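Prolyl-tRNA synthetase (Giardia lamblia ATCC 50803, PDB 3IAL) attaches proline to tRNA(Pro) in an ATP-dependent reaction that passes through a prolyl-adenylate intermediate. Local coordinates at the interface of chains A and B. Numbering follows the deposited sequence. Chains: chain A/B, Prolyl-tRNA synthetase.

Contact 1: the interface of chains A and B. Residues chain A 42, 44, 47-49, 167; chain B 78-80, 82.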
loop_
_atom_site.group_PDB
_atom_site.type_symbol
_atom_site.label_atom_id
_atom_site.label_comp_id
_atom_site.label_asym_id
_atom_site.label_seq_id
_atom_site.Cartn_x
_atom_site.Cartn_y
_atom_site.Cartn_z
ATOM N N TYR A 42 0.920 19.444 -11.128
ATOM C CA TYR A 42 -0.275 18.721 -11.544
ATOM C C TYR A 42 -1.418 19.733 -11.457
ATOM O O TYR A 42 -1.661 20.267 -10.377
ATOM C CB TYR A 42 -0.526 17.526 -10.627
ATOM C CG TYR A 42 -1.537 16.551 -11.175
ATOM C CD1 TYR A 42 -1.179 15.623 -12.149
ATOM C CD2 TYR A 42 -2.853 16.555 -10.722
ATOM C CE1 TYR A 42 -2.108 14.718 -12.660
ATOM C CE2 TYR A 42 -3.790 15.655 -11.225
ATOM C CZ TYR A 42 -3.409 14.741 -12.194
ATOM O OH TYR A 42 -4.330 13.856 -12.695
ATOM N N VAL A 44 -4.520 20.273 -10.969
ATOM C CA VAL A 44 -5.728 20.279 -10.158
ATOM C C VAL A 44 -5.288 20.749 -8.770
ATOM O O VAL A 44 -4.368 20.174 -8.173
ATOM C CB VAL A 44 -6.381 18.891 -10.088
ATOM C CG1 VAL A 44 -7.685 18.951 -9.290
ATOM C CG2 VAL A 44 -6.631 18.342 -11.496
ATOM N N CYS A 47 -4.121 18.796 -5.402
ATOM C CA CYS A 47 -3.926 17.395 -5.774
ATOM C C CYS A 47 -2.528 17.272 -6.337
ATOM O O CYS A 47 -2.294 17.602 -7.496
ATOM C CB CYS A 47 -4.972 16.962 -6.798
ATOM S SG CYS A 47 -6.640 16.943 -6.129
ATOM N N VAL A 48 -1.593 16.827 -5.503
ATOM C CA VAL A 48 -0.179 16.833 -5.872
ATOM C C VAL A 48 0.309 15.414 -6.142
ATOM O O VAL A 48 -0.222 14.448 -5.601
ATOM C CB VAL A 48 0.690 17.498 -4.771
ATOM C CG1 VAL A 48 0.004 18.762 -4.251
ATOM C CG2 VAL A 48 0.965 16.534 -3.629
ATOM N N VAL A 49 1.314 15.296 -6.998
ATOM C CA VAL A 49 1.939 14.011 -7.264
ATOM C C VAL A 49 2.955 13.731 -6.166
ATOM O O VAL A 49 3.707 14.620 -5.779
ATOM C CB VAL A 49 2.644 14.028 -8.628
ATOM C CG1 VAL A 49 3.466 12.750 -8.845
ATOM C CG2 VAL A 49 1.612 14.243 -9.746
ATOM N N GLU A 167 -6.795 16.136 -2.233
ATOM C CA GLU A 167 -6.713 14.675 -2.160
ATOM C C GLU A 167 -5.620 14.294 -1.172
ATOM O O GLU A 167 -4.454 14.613 -1.369
ATOM C CB GLU A 167 -6.431 14.027 -3.518
ATOM C CG GLU A 167 -6.384 12.492 -3.420
ATOM C CD GLU A 167 -6.303 11.790 -4.761
ATOM O OE1 GLU A 167 -6.329 12.476 -5.807
ATOM O OE2 GLU A 167 -6.229 10.542 -4.765
ATOM N N LEU B 78 2.872 7.867 -6.392
ATOM C CA LEU B 78 1.409 7.951 -6.402
ATOM C C LEU B 78 0.915 9.255 -7.022
ATOM O O LEU B 78 1.319 10.354 -6.603
ATOM C CB LEU B 78 0.827 7.795 -4.992
ATOM C CG LEU B 78 -0.713 7.754 -4.901
ATOM C CD1 LEU B 78 -1.259 6.569 -5.689
ATOM C CD2 LEU B 78 -1.182 7.674 -3.459
ATOM N N PHE B 79 0.035 9.102 -8.015
ATOM C CA PHE B 79 -0.643 10.200 -8.672
ATOM C C PHE B 79 -2.015 10.390 -8.034
ATOM O O PHE B 79 -2.539 9.456 -7.427
ATOM C CB PHE B 79 -0.816 9.913 -10.174
ATOM C CG PHE B 79 0.282 10.474 -11.032
ATOM C CD1 PHE B 79 1.566 9.963 -10.964
ATOM C CD2 PHE B 79 0.029 11.526 -11.900
ATOM C CE1 PHE B 79 2.586 10.489 -11.747
ATOM C CE2 PHE B 79 1.033 12.046 -12.687
ATOM C CZ PHE B 79 2.319 11.529 -12.609
ATOM N N PRO B 80 -2.603 11.600 -8.182
ATOM C CA PRO B 80 -3.996 11.851 -7.827
ATOM C C PRO B 80 -4.970 10.981 -8.608
ATOM O O PRO B 80 -4.656 10.517 -9.705
ATOM C CB PRO B 80 -4.205 13.314 -8.222
ATOM C CG PRO B 80 -2.867 13.913 -8.179
ATOM C CD PRO B 80 -1.940 12.836 -8.635
ATOM N N VAL B 82 -7.893 12.035 -9.664
ATOM C CA VAL B 82 -8.652 12.868 -10.592
ATOM C C VAL B 82 -7.764 13.328 -11.745
ATOM O O VAL B 82 -6.616 13.724 -11.533
ATOM C CB VAL B 82 -9.287 14.078 -9.870
ATOM C CG1 VAL B 82 -10.556 13.640 -9.116
ATOM C CG2 VAL B 82 -8.281 14.757 -8.913
HETATM O O HOH W 1 -3.664 11.001 -12.009
HETATM O O HOH W 2 -4.194 8.598 -5.452
#
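B:Pro80 lies against the phenol of A:Tyr42, its CG over one face of the ring, 3.9 Å from the ring centroid and displaced toward the rim. The proline belongs to motif 1 of the class II aminoacyl-tRNA synthetases, a long helix (52-71) followed by a strand and a conserved proline at the dimer interface. At the far end of the same phenol, A:Tyr42 OH donates a hydrogen bond of 2.6 Å to B:Val82 O. This carbonyl oxygen sits at the ring edge, in its plane; the C=O...OH angle is 140° and the hydroxyl is tilted 18° from the carbonyl plane. With CG anti to the backbone N (chi1 -166°), A:Tyr42 sends its ring past B:Pro80 to this carbonyl. Water 1 also links A:Tyr42 OH (3.0 Å) to B:Pro80 O, two residues before B:Val82.

Beside the proline, the side chains of A:Val49 and B:Phe79 lie parallel: A:Val49 CG2 sits over one face of B:Phe79, toward the rim, 3.7 Å from CE2, with CG1 near CE1. The phenol edge of A:Tyr42 joins them, its CE1 being 3.9 Å from B:Phe79 CD2. The backbone carbonyl of A:Val48 also faces B:Pro80; farther along, A:Cys47 SG reaches B:Val82 CG2 at 3.9 Å.

A:Glu167, at the start of strand 167-177, comes in nearly perpendicular to B:Pro80. Its extended chain, CG anti to the backbone N, brings the carboxylate up to CA and CB of the proline, OE1 foremost. Water 2 bridges A:Glu167 OE2 to B:Phe79 O, which lies 2.7 Å from the water.

Contact 2: the interface of chains A and B. Residues chain A 81-82, 103, 105, 119, 152; chain B 81-82, 105, 119, 152.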
loop_
_atom_site.group_PDB
_atom_site.type_symbol
_atom_site.label_atom_id
_atom_site.label_comp_id
_atom_site.label_asym_id
_atom_site.label_seq_id
_atom_site.Cartn_x
_atom_site.Cartn_y
_atom_site.Cartn_z
ATOM N N THR A 81 -13.999 3.921 -3.030
ATOM C CA THR A 81 -13.805 5.366 -2.944
ATOM C C THR A 81 -15.116 6.157 -2.999
ATOM O O THR A 81 -15.240 7.222 -2.388
ATOM C CB THR A 81 -12.925 5.857 -4.109
ATOM O OG1 THR A 81 -11.696 5.125 -4.125
ATOM C CG2 THR A 81 -12.631 7.354 -3.986
ATOM N N VAL A 82 -16.074 5.647 -3.757
ATOM C CA VAL A 82 -17.351 6.331 -3.962
ATOM C C VAL A 82 -18.387 5.953 -2.893
ATOM O O VAL A 82 -18.548 4.773 -2.549
ATOM C CB VAL A 82 -17.905 6.065 -5.386
ATOM C CG1 VAL A 82 -17.065 6.836 -6.436
ATOM C CG2 VAL A 82 -17.954 4.554 -5.702
ATOM N N PHE A 103 -16.591 16.290 -3.321
ATOM C CA PHE A 103 -16.571 16.199 -4.778
ATOM C C PHE A 103 -17.713 15.276 -5.170
ATOM O O PHE A 103 -17.861 14.196 -4.594
ATOM C CB PHE A 103 -15.266 15.613 -5.294
ATOM C CG PHE A 103 -14.072 16.506 -5.117
ATOM C CD1 PHE A 103 -13.654 17.333 -6.143
ATOM C CD2 PHE A 103 -13.344 16.482 -3.941
ATOM C CE1 PHE A 103 -12.529 18.142 -5.994
ATOM C CE2 PHE A 103 -12.225 17.278 -3.778
ATOM C CZ PHE A 103 -11.812 18.109 -4.809
ATOM N N VAL A 105 -19.439 13.010 -8.030
ATOM C CA VAL A 105 -19.452 12.294 -9.305
ATOM C C VAL A 105 -20.885 12.285 -9.806
ATOM O O VAL A 105 -21.761 11.765 -9.128
ATOM C CB VAL A 105 -19.006 10.833 -9.157
ATOM C CG1 VAL A 105 -19.048 10.136 -10.523
ATOM C CG2 VAL A 105 -17.622 10.750 -8.515
ATOM N N LEU A 119 -17.031 11.349 -3.643
ATOM C CA LEU A 119 -15.702 10.877 -3.295
ATOM C C LEU A 119 -15.538 11.009 -1.775
ATOM O O LEU A 119 -15.811 12.065 -1.195
ATOM C CB LEU A 119 -14.615 11.656 -4.047
ATOM C CG LEU A 119 -14.723 11.647 -5.584
ATOM C CD1 LEU A 119 -13.556 12.370 -6.249
ATOM C CD2 LEU A 119 -14.814 10.235 -6.103
ATOM N N PHE A 152 -11.003 12.834 0.021
ATOM C CA PHE A 152 -11.177 14.031 -0.801
ATOM C C PHE A 152 -11.941 15.125 -0.065
ATOM O O PHE A 152 -13.047 14.893 0.409
ATOM C CB PHE A 152 -11.915 13.658 -2.087
ATOM C CG PHE A 152 -11.160 12.696 -2.954
ATOM C CD1 PHE A 152 -10.376 13.153 -3.997
ATOM C CD2 PHE A 152 -11.214 11.331 -2.710
ATOM C CE1 PHE A 152 -9.682 12.266 -4.787
ATOM C CE2 PHE A 152 -10.521 10.453 -3.492
ATOM C CZ PHE A 152 -9.763 10.913 -4.535
ATOM N N THR B 81 -6.145 10.774 -8.030
ATOM C CA THR B 81 -7.195 9.966 -8.637
ATOM C C THR B 81 -7.879 10.717 -9.767
ATOM O O THR B 81 -8.398 10.112 -10.709
ATOM C CB THR B 81 -8.254 9.604 -7.577
ATOM O OG1 THR B 81 -7.613 8.937 -6.488
ATOM C CG2 THR B 81 -9.360 8.718 -8.154
ATOM N N VAL B 82 -7.893 12.035 -9.664
ATOM C CA VAL B 82 -8.652 12.868 -10.592
ATOM C C VAL B 82 -7.764 13.328 -11.745
ATOM O O VAL B 82 -6.616 13.724 -11.533
ATOM C CB VAL B 82 -9.287 14.078 -9.870
ATOM C CG1 VAL B 82 -10.556 13.640 -9.116
ATOM C CG2 VAL B 82 -8.281 14.757 -8.913
ATOM N N VAL B 105 -16.466 13.890 -12.247
ATOM C CA VAL B 105 -16.730 14.792 -11.143
ATOM C C VAL B 105 -16.987 16.166 -11.733
ATOM O O VAL B 105 -16.161 16.687 -12.477
ATOM C CB VAL B 105 -15.536 14.869 -10.159
ATOM C CG1 VAL B 105 -15.772 15.961 -9.103
ATOM C CG2 VAL B 105 -15.309 13.518 -9.506
ATOM N N LEU B 119 -12.417 10.497 -12.945
ATOM C CA LEU B 119 -11.762 9.505 -12.112
ATOM C C LEU B 119 -10.948 8.629 -13.067
ATOM O O LEU B 119 -11.476 8.169 -14.078
ATOM C CB LEU B 119 -12.781 8.661 -11.355
ATOM C CG LEU B 119 -13.769 9.395 -10.443
ATOM C CD1 LEU B 119 -14.581 8.371 -9.668
ATOM C CD2 LEU B 119 -13.056 10.354 -9.492
ATOM N N PHE B 152 -11.083 3.344 -12.238
ATOM C CA PHE B 152 -12.550 3.377 -12.302
ATOM C C PHE B 152 -13.074 3.181 -13.731
ATOM O O PHE B 152 -12.658 3.887 -14.643
ATOM C CB PHE B 152 -13.069 4.702 -11.730
ATOM C CG PHE B 152 -12.683 4.935 -10.288
ATOM C CD1 PHE B 152 -13.564 4.617 -9.258
ATOM C CD2 PHE B 152 -11.445 5.467 -9.964
ATOM C CE1 PHE B 152 -13.216 4.828 -7.933
ATOM C CE2 PHE B 152 -11.080 5.682 -8.626
ATOM C CZ PHE B 152 -11.964 5.361 -7.614
#
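The rings of A:Phe152 and B:Phe152 are each met at the CZ tip by a threonine of the other chain. The phenylalanine ends strand 143-152, the first strand of motif 2 of the class II synthetase catalytic fold, and the threonine directly follows the conserved proline of motif 1. B:Thr81 OG1 lies in the plane of the A:Phe152 ring, 3.5 Å from CZ; in the twin, A:Thr81 CB takes the in-plane place at the edge of B:Phe152, 3.7 Å from CZ, although A:Thr81 OG1 remains the nearest atom to that CZ. Threonine and phenylalanine meet roughly at right angles. The hydroxyl faces carbon here, so the meeting is a van der Waals one. One face of each ring is packed by its own chain: A:Leu119 CD1 sits 3.9 Å above the A:Phe152 plane, over its centre, whereas B:Leu119 CD1 is shifted toward the rim of B:Phe152.

The leucines that cover the rings also meet each other. A:Leu119 and B:Leu119 pass antiparallel, CD2 to CD2 at 3.8 Å. Each has CG beside the backbone N and anti to the carbonyl carbon (chi1 -57° in chain A); CD1 lies on the ring of its own chain and also touches the partner chain, while CD2 makes the nearest leucine-leucine contact.

Next to this pair, A:Val105 and B:Val105 of strands 103-108 form an antiparallel beta bridge, and their side chains stand nearly perpendicular with the CG2 methyls 3.7 Å apart. These methyls also touch the leucines of the opposite chain, A:Leu119 CD1 lying 3.9 Å from B:Val105 CG2. B:Val105 turns its other methyl, CG1, to A:Phe103 CB at 3.9 Å. A:Val82 and B:Val82 border the cluster beside the opposing leucines, each through CG1.

Contact 1 and contact 2 lie side by side on one two-fold interface, the centres of their C-alpha atoms about 12 Å apart, and share B:Val82. They follow the same motif 1 stretch of chain B: contact 1 takes its residues up to the proline, contact 2 takes the threonine after it, and the valine that opens strand 82-84 serves both. Contact 2 combines both copies of its main residues, whereas contact 1 recurs with the chains exchanged. Because motif 1 and motif 2 elements meet here, the pairing may help brace the two catalytic domains in the dimer typical of class II synthetases.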